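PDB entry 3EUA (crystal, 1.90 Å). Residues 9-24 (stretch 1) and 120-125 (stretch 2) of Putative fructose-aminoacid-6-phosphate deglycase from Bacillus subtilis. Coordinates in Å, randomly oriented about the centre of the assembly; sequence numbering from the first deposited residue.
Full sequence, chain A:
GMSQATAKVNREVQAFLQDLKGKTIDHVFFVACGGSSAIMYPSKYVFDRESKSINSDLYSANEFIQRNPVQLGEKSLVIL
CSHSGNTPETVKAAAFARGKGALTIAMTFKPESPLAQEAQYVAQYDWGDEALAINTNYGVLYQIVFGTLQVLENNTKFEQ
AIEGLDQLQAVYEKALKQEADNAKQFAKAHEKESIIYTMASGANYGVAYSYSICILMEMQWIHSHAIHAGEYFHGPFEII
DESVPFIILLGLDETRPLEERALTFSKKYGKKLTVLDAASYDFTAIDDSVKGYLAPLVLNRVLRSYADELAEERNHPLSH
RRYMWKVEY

Stretch 1 (9-24) VNREVQAFLQDLKGKT
Stretch 2 120-125: QYVAQY

A helix packs obliquely antiparallel against a short strand, held by polar bonds at both ends and an aromatic and aliphatic centre. Helix 11-20 and strand 121-124 (extended, phi -130 to -91°, psi 120 to 166°) run at 149° between N-to-C directions, axes 7.4 Å apart at closest approach; the register pairs E12 with A123 (CA to CA 5.5 Å) and F16 with Y121 (6.7 Å), and 427 Å² is buried.

N10 (chi1 161°, t) caps the helix: its OD1 accepts from V13 N at 3.1 Å and, weakly, from E12 N at 2.5 Å, while N10 ND2 donates to E12 OE2 at 3.1 Å. The same E12 carboxylate (m, t) accepts from Q124 N at OE2 (2.9 Å, 170°) and from Q124 NE2 at OE1 (3.3 Å, 140°).

At the next residue, V13 CG2 (chi1 t) meets A123 CB at 3.7 Å. One turn on, F16 (t, chi2 82°) turns its edge to the face of Y121 (m, chi2 89°): centroids lie 5.3 Å apart, planes at 74°, F16 CD1 to Y121 CG 3.7 Å.

Y121 OH reaches D19 (m, chi2 -9°), donating to OD2 at a very short 2.5 Å. At the end of the L20-K23 type II turn, in which G22 has phi/psi 86/-7°, extended K23 (m, t, t, t) brings NZ to 3.9 Å from Y121 OH.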

ATOM      1  N   VAL A   9      14.462  24.376  13.502  1.00 28.14           N
ATOM      2  CA  VAL A   9      13.278  24.145  12.687  1.00 26.81           C
ATOM      3  C   VAL A   9      13.085  25.240  11.655  1.00 26.34           C
ATOM      4  O   VAL A   9      13.279  26.416  11.933  1.00 26.32           O
ATOM      5  CB  VAL A   9      11.991  23.978  13.548  1.00 26.59           C
ATOM      6  CG1 VAL A   9      10.773  23.852  12.704  1.00 25.30           C
ATOM      7  CG2 VAL A   9      12.091  22.723  14.376  1.00 27.22           C
ATOM      8  N   ASN A  10      12.778  24.820  10.435  1.00 25.69           N
ATOM      9  CA  ASN A  10      12.458  25.698   9.311  1.00 25.88           C
ATOM     10  C   ASN A  10      11.501  26.783   9.831  1.00 25.35           C
ATOM     11  O   ASN A  10      10.501  26.490  10.505  1.00 24.78           O
ATOM     12  CB  ASN A  10      11.899  24.820   8.131  1.00 26.21           C
ATOM     13  CG  ASN A  10      11.080  25.589   7.048  1.00 28.92           C
ATOM     14  OD1 ASN A  10      10.397  26.581   7.310  1.00 31.84           O
ATOM     15  ND2 ASN A  10      11.055  25.018   5.832  1.00 32.00           N
ATOM     16  N   ARG A  11      11.807  28.049   9.554  1.00 25.42           N
ATOM     17  CA  ARG A  11      10.953  29.161  10.049  1.00 25.19           C
ATOM     18  C   ARG A  11       9.496  29.080   9.627  1.00 24.44           C
ATOM     19  O   ARG A  11       8.593  29.475  10.368  1.00 22.47           O
ATOM     20  CB  ARG A  11      11.497  30.534   9.663  1.00 25.69           C
ATOM     21  CG  ARG A  11      12.663  30.980  10.523  1.00 26.89           C
ATOM     22  CD  ARG A  11      13.015  32.449  10.283  1.00 29.37           C
ATOM     23  NE  ARG A  11      14.080  32.889  11.198  1.00 32.55           N
ATOM     24  CZ  ARG A  11      15.392  32.703  11.008  1.00 34.39           C
ATOM     25  NH1 ARG A  11      16.243  33.153  11.918  1.00 34.42           N
ATOM     26  NH2 ARG A  11      15.861  32.081   9.927  1.00 35.59           N
ATOM     27  N   GLU A  12       9.256  28.567   8.430  1.00 24.39           N
ATOM     28  CA  GLU A  12       7.900  28.433   7.934  1.00 25.05           C
ATOM     29  C   GLU A  12       7.183  27.344   8.741  1.00 23.89           C
ATOM     30  O   GLU A  12       5.991  27.457   9.034  1.00 24.04           O
ATOM     31  CB  GLU A  12       7.938  28.096   6.445  1.00 25.82           C
ATOM     32  CG  GLU A  12       8.736  29.099   5.541  1.00 27.90           C
ATOM     33  CD  GLU A  12       9.235  28.446   4.229  1.00 29.53           C
ATOM     34  OE1 GLU A  12       9.059  29.062   3.150  1.00 34.59           O
ATOM     35  OE2 GLU A  12       9.786  27.314   4.248  1.00 32.05           O
ATOM     36  N   VAL A  13       7.905  26.277   9.062  1.00 23.02           N
ATOM     37  CA  VAL A  13       7.380  25.181   9.870  1.00 22.32           C
ATOM     38  C   VAL A  13       7.114  25.717  11.294  1.00 22.38           C
ATOM     39  O   VAL A  13       6.112  25.429  11.889  1.00 22.29           O
ATOM     40  CB  VAL A  13       8.372  23.965   9.871  1.00 22.19           C
ATOM     41  CG1 VAL A  13       8.028  22.957  10.973  1.00 21.89           C
ATOM     42  CG2 VAL A  13       8.397  23.300   8.478  1.00 20.96           C
ATOM     43  N   GLN A  14       8.007  26.538  11.819  1.00 22.76           N
ATOM     44  CA  GLN A  14       7.766  27.114  13.147  1.00 23.45           C
ATOM     45  C   GLN A  14       6.500  27.945  13.185  1.00 22.77           C
ATOM     46  O   GLN A  14       5.761  27.870  14.141  1.00 22.53           O
ATOM     47  CB  GLN A  14       8.930  27.988  13.605  1.00 23.57           C
ATOM     48  CG  GLN A  14      10.277  27.249  13.827  1.00 25.06           C
ATOM     49  CD  GLN A  14      11.326  28.174  14.423  1.00 25.59           C
ATOM     50  OE1 GLN A  14      11.015  28.984  15.298  1.00 29.26           O
ATOM     51  NE2 GLN A  14      12.564  28.056  13.968  1.00 25.05           N
ATOM     52  N   ALA A  15       6.267  28.763  12.158  1.00 22.83           N
ATOM     53  CA  ALA A  15       5.056  29.599  12.092  1.00 22.48           C
ATOM     54  C   ALA A  15       3.830  28.710  12.065  1.00 22.12           C
ATOM     55  O   ALA A  15       2.865  28.948  12.787  1.00 21.69           O
ATOM     56  CB  ALA A  15       5.083  30.492  10.878  1.00 22.15           C
ATOM     57  N   PHE A  16       3.864  27.682  11.230  1.00 21.69           N
ATOM     58  CA  PHE A  16       2.755  26.717  11.177  1.00 21.35           C
ATOM     59  C   PHE A  16       2.485  26.100  12.565  1.00 21.16           C
ATOM     60  O   PHE A  16       1.333  26.055  13.020  1.00 21.65           O
ATOM     61  CB  PHE A  16       3.052  25.645  10.134  1.00 21.28           C
ATOM     62  CG  PHE A  16       2.214  24.408  10.263  1.00 21.55           C
ATOM     63  CD1 PHE A  16       0.937  24.363   9.747  1.00 21.95           C
ATOM     64  CD2 PHE A  16       2.746  23.261  10.845  1.00 20.87           C
ATOM     65  CE1 PHE A  16       0.177  23.194   9.848  1.00 22.95           C
ATOM     66  CE2 PHE A  16       2.003  22.093  10.939  1.00 21.33           C
ATOM     67  CZ  PHE A  16       0.712  22.061  10.445  1.00 21.10           C
ATOM     68  N   LEU A  17       3.537  25.647  13.255  1.00 21.10           N
ATOM     69  CA  LEU A  17       3.363  25.042  14.576  1.00 20.96           C
ATOM     70  C   LEU A  17       2.816  26.036  15.608  1.00 22.26           C
ATOM     71  O   LEU A  17       2.023  25.673  16.481  1.00 21.87           O
ATOM     72  CB  LEU A  17       4.658  24.403  15.070  1.00 21.00           C
ATOM     73  CG  LEU A  17       5.184  23.214  14.244  1.00 19.91           C
ATOM     74  CD1 LEU A  17       6.566  22.801  14.739  1.00 20.03           C
ATOM     75  CD2 LEU A  17       4.202  22.043  14.268  1.00 18.30           C
ATOM     76  N   GLN A  18       3.238  27.294  15.511  1.00 23.14           N
ATOM     77  CA  GLN A  18       2.721  28.334  16.397  1.00 24.66           C
ATOM     78  C   GLN A  18       1.221  28.460  16.188  1.00 24.17           C
ATOM     79  O   GLN A  18       0.456  28.493  17.145  1.00 24.33           O
ATOM     80  CB  GLN A  18       3.384  29.692  16.118  1.00 24.45           C
ATOM     81  CG  GLN A  18       4.845  29.823  16.523  1.00 27.50           C
ATOM     82  CD  GLN A  18       5.514  31.161  16.062  1.00 28.82           C
ATOM     83  OE1 GLN A  18       4.857  32.202  15.967  1.00 34.64           O
ATOM     84  NE2 GLN A  18       6.828  31.121  15.811  1.00 32.87           N
ATOM     85  N   ASP A  19       0.797  28.533  14.929  1.00 24.19           N
ATOM     86  CA  ASP A  19      -0.624  28.665  14.611  1.00 24.75           C
ATOM     87  C   ASP A  19      -1.424  27.403  14.926  1.00 24.86           C
ATOM     88  O   ASP A  19      -2.623  27.457  15.192  1.00 24.96           O
ATOM     89  CB  ASP A  19      -0.825  29.005  13.133  1.00 24.98           C
ATOM     90  CG  ASP A  19      -0.291  30.383  12.759  1.00 27.18           C
ATOM     91  OD1 ASP A  19       0.097  31.191  13.644  1.00 27.53           O
ATOM     92  OD2 ASP A  19      -0.267  30.660  11.543  1.00 28.13           O
ATOM     93  N   LEU A  20      -0.767  26.256  14.882  1.00 24.80           N
ATOM     94  CA  LEU A  20      -1.420  24.979  15.149  1.00 25.06           C
ATOM     95  C   LEU A  20      -1.894  24.845  16.607  1.00 25.63           C
ATOM     96  O   LEU A  20      -2.894  24.169  16.881  1.00 25.58           O
ATOM     97  CB  LEU A  20      -0.433  23.852  14.792  1.00 24.89           C
ATOM     98  CG  LEU A  20      -0.866  22.403  14.957  1.00 24.93           C
ATOM     99  CD1 LEU A  20      -2.084  22.070  14.063  1.00 24.83           C
ATOM    100  CD2 LEU A  20       0.308  21.507  14.658  1.00 24.06           C
ATOM    101  N   LYS A  21      -1.194  25.513  17.530  1.00 26.22           N
ATOM    102  CA  LYS A  21      -1.510  25.432  18.941  1.00 26.77           C
ATOM    103  C   LYS A  21      -2.964  25.793  19.213  1.00 26.76           C
ATOM    104  O   LYS A  21      -3.448  26.837  18.761  1.00 26.47           O
ATOM    105  CB  LYS A  21      -0.605  26.364  19.746  1.00 27.18           C
ATOM    106  CG  LYS A  21      -0.898  26.347  21.214  1.00 27.15           C
ATOM    107  N   GLY A  22      -3.645  24.915  19.943  1.00 26.82           N
ATOM    108  CA  GLY A  22      -5.046  25.130  20.308  1.00 27.07           C
ATOM    109  C   GLY A  22      -6.065  24.675  19.277  1.00 27.07           C
ATOM    110  O   GLY A  22      -7.261  24.710  19.543  1.00 26.99           O
ATOM    111  N   LYS A  23      -5.611  24.273  18.096  1.00 26.95           N
ATOM    112  CA  LYS A  23      -6.530  23.838  17.062  1.00 27.50           C
ATOM    113  C   LYS A  23      -6.958  22.412  17.325  1.00 27.14           C
ATOM    114  O   LYS A  23      -6.269  21.642  17.995  1.00 27.05           O
ATOM    115  CB  LYS A  23      -5.915  23.947  15.663  1.00 27.78           C
ATOM    116  CG  LYS A  23      -5.756  25.362  15.132  1.00 28.96           C
ATOM    117  CD  LYS A  23      -5.154  25.305  13.743  1.00 29.21           C
ATOM    118  CE  LYS A  23      -4.990  26.673  13.090  1.00 32.83           C
ATOM    119  NZ  LYS A  23      -3.961  26.613  11.983  1.00 33.77           N
ATOM    120  N   THR A  24      -8.122  22.067  16.813  1.00 27.79           N
ATOM    121  CA  THR A  24      -8.620  20.723  17.016  1.00 27.83           C
ATOM    122  C   THR A  24      -8.469  19.999  15.709  1.00 26.32           C
ATOM    123  O   THR A  24      -9.148  20.298  14.748  1.00 26.93           O
ATOM    124  CB  THR A  24     -10.066  20.719  17.439  1.00 28.46           C
ATOM    125  OG1 THR A  24     -10.872  21.107  16.321  1.00 32.64           O
ATOM    126  CG2 THR A  24     -10.274  21.683  18.644  1.00 27.51           C
ATOM    127  N   GLN A 120      -2.369  26.487   2.328  1.00 22.83           N
ATOM    128  CA  GLN A 120      -2.460  27.551   3.309  1.00 22.75           C
ATOM    129  C   GLN A 120      -1.089  27.867   3.901  1.00 22.62           C
ATOM    130  O   GLN A 120      -0.760  29.036   4.119  1.00 22.62           O
ATOM    131  CB  GLN A 120      -3.514  27.196   4.393  1.00 22.70           C
ATOM    132  CG  GLN A 120      -3.736  28.292   5.440  1.00 23.41           C
ATOM    133  CD  GLN A 120      -4.816  27.981   6.456  1.00 23.18           C
ATOM    134  OE1 GLN A 120      -5.603  27.049   6.302  1.00 23.55           O
ATOM    135  NE2 GLN A 120      -4.876  28.800   7.502  1.00 24.89           N
ATOM    136  N   TYR A 121      -0.310  26.830   4.176  1.00 22.22           N
ATOM    137  CA  TYR A 121       1.045  26.956   4.699  1.00 22.11           C
ATOM    138  C   TYR A 121       2.000  26.272   3.724  1.00 22.22           C
ATOM    139  O   TYR A 121       1.649  25.259   3.127  1.00 21.05           O
ATOM    140  CB  TYR A 121       1.160  26.307   6.087  1.00 22.48           C
ATOM    141  CG  TYR A 121       0.434  27.054   7.188  1.00 22.31           C
ATOM    142  CD1 TYR A 121      -0.904  26.783   7.473  1.00 22.49           C
ATOM    143  CD2 TYR A 121       1.089  28.038   7.940  1.00 23.59           C
ATOM    144  CE1 TYR A 121      -1.558  27.447   8.467  1.00 23.32           C
ATOM    145  CE2 TYR A 121       0.417  28.733   8.929  1.00 23.12           C
ATOM    146  CZ  TYR A 121      -0.899  28.415   9.187  1.00 22.30           C
ATOM    147  OH  TYR A 121      -1.592  29.074  10.162  1.00 24.47           O
ATOM    148  N   VAL A 122       3.193  26.837   3.565  1.00 22.45           N
ATOM    149  CA  VAL A 122       4.200  26.314   2.673  1.00 23.17           C
ATOM    150  C   VAL A 122       5.520  26.186   3.394  1.00 23.70           C
ATOM    151  O   VAL A 122       5.949  27.112   4.051  1.00 24.00           O
ATOM    152  CB  VAL A 122       4.420  27.233   1.453  1.00 23.83           C
ATOM    153  CG1 VAL A 122       5.551  26.669   0.566  1.00 24.20           C
ATOM    154  CG2 VAL A 122       3.130  27.379   0.646  1.00 24.36           C
ATOM    155  N   ALA A 123       6.162  25.030   3.262  1.00 23.57           N
ATOM    156  CA  ALA A 123       7.446  24.773   3.872  1.00 24.11           C
ATOM    157  C   ALA A 123       8.383  24.296   2.774  1.00 24.65           C
ATOM    158  O   ALA A 123       8.136  23.298   2.134  1.00 25.62           O
ATOM    159  CB  ALA A 123       7.289  23.712   4.948  1.00 24.15           C
ATOM    160  N   GLN A 124       9.457  24.994   2.534  1.00 24.85           N
ATOM    161  CA  GLN A 124      10.323  24.544   1.494  1.00 24.89           C
ATOM    162  C   GLN A 124      11.345  23.617   2.088  1.00 24.94           C
ATOM    163  O   GLN A 124      11.528  23.552   3.308  1.00 25.63           O
ATOM    164  CB  GLN A 124      11.078  25.692   0.894  1.00 25.47           C
ATOM    165  CG  GLN A 124      10.281  26.844   0.381  1.00 26.72           C
ATOM    166  CD  GLN A 124      11.247  27.972   0.054  1.00 27.45           C
ATOM    167  OE1 GLN A 124      12.311  27.735  -0.533  1.00 27.06           O
ATOM    168  NE2 GLN A 124      10.917  29.171   0.470  1.00 28.47           N
ATOM    169  N   TYR A 125      12.024  22.906   1.212  1.00 25.08           N
ATOM    170  CA  TYR A 125      13.105  22.037   1.636  1.00 24.70           C
ATOM    171  C   TYR A 125      14.260  22.241   0.691  1.00 25.28           C
ATOM    172  O   TYR A 125      14.071  22.772  -0.412  1.00 25.26           O
ATOM    173  CB  TYR A 125      12.624  20.586   1.656  1.00 23.81           C
ATOM    174  CG  TYR A 125      12.135  19.958   0.347  1.00 22.77           C
ATOM    175  CD1 TYR A 125      13.034  19.470  -0.598  1.00 20.86           C
ATOM    176  CD2 TYR A 125      10.780  19.759   0.116  1.00 22.60           C
ATOM    177  CE1 TYR A 125      12.604  18.879  -1.757  1.00 23.49           C
ATOM    178  CE2 TYR A 125      10.324  19.144  -1.056  1.00 25.19           C
ATOM    179  CZ  TYR A 125      11.227  18.696  -1.980  1.00 22.90           C
ATOM    180  OH  TYR A 125      10.802  18.078  -3.124  1.00 24.42           O
TER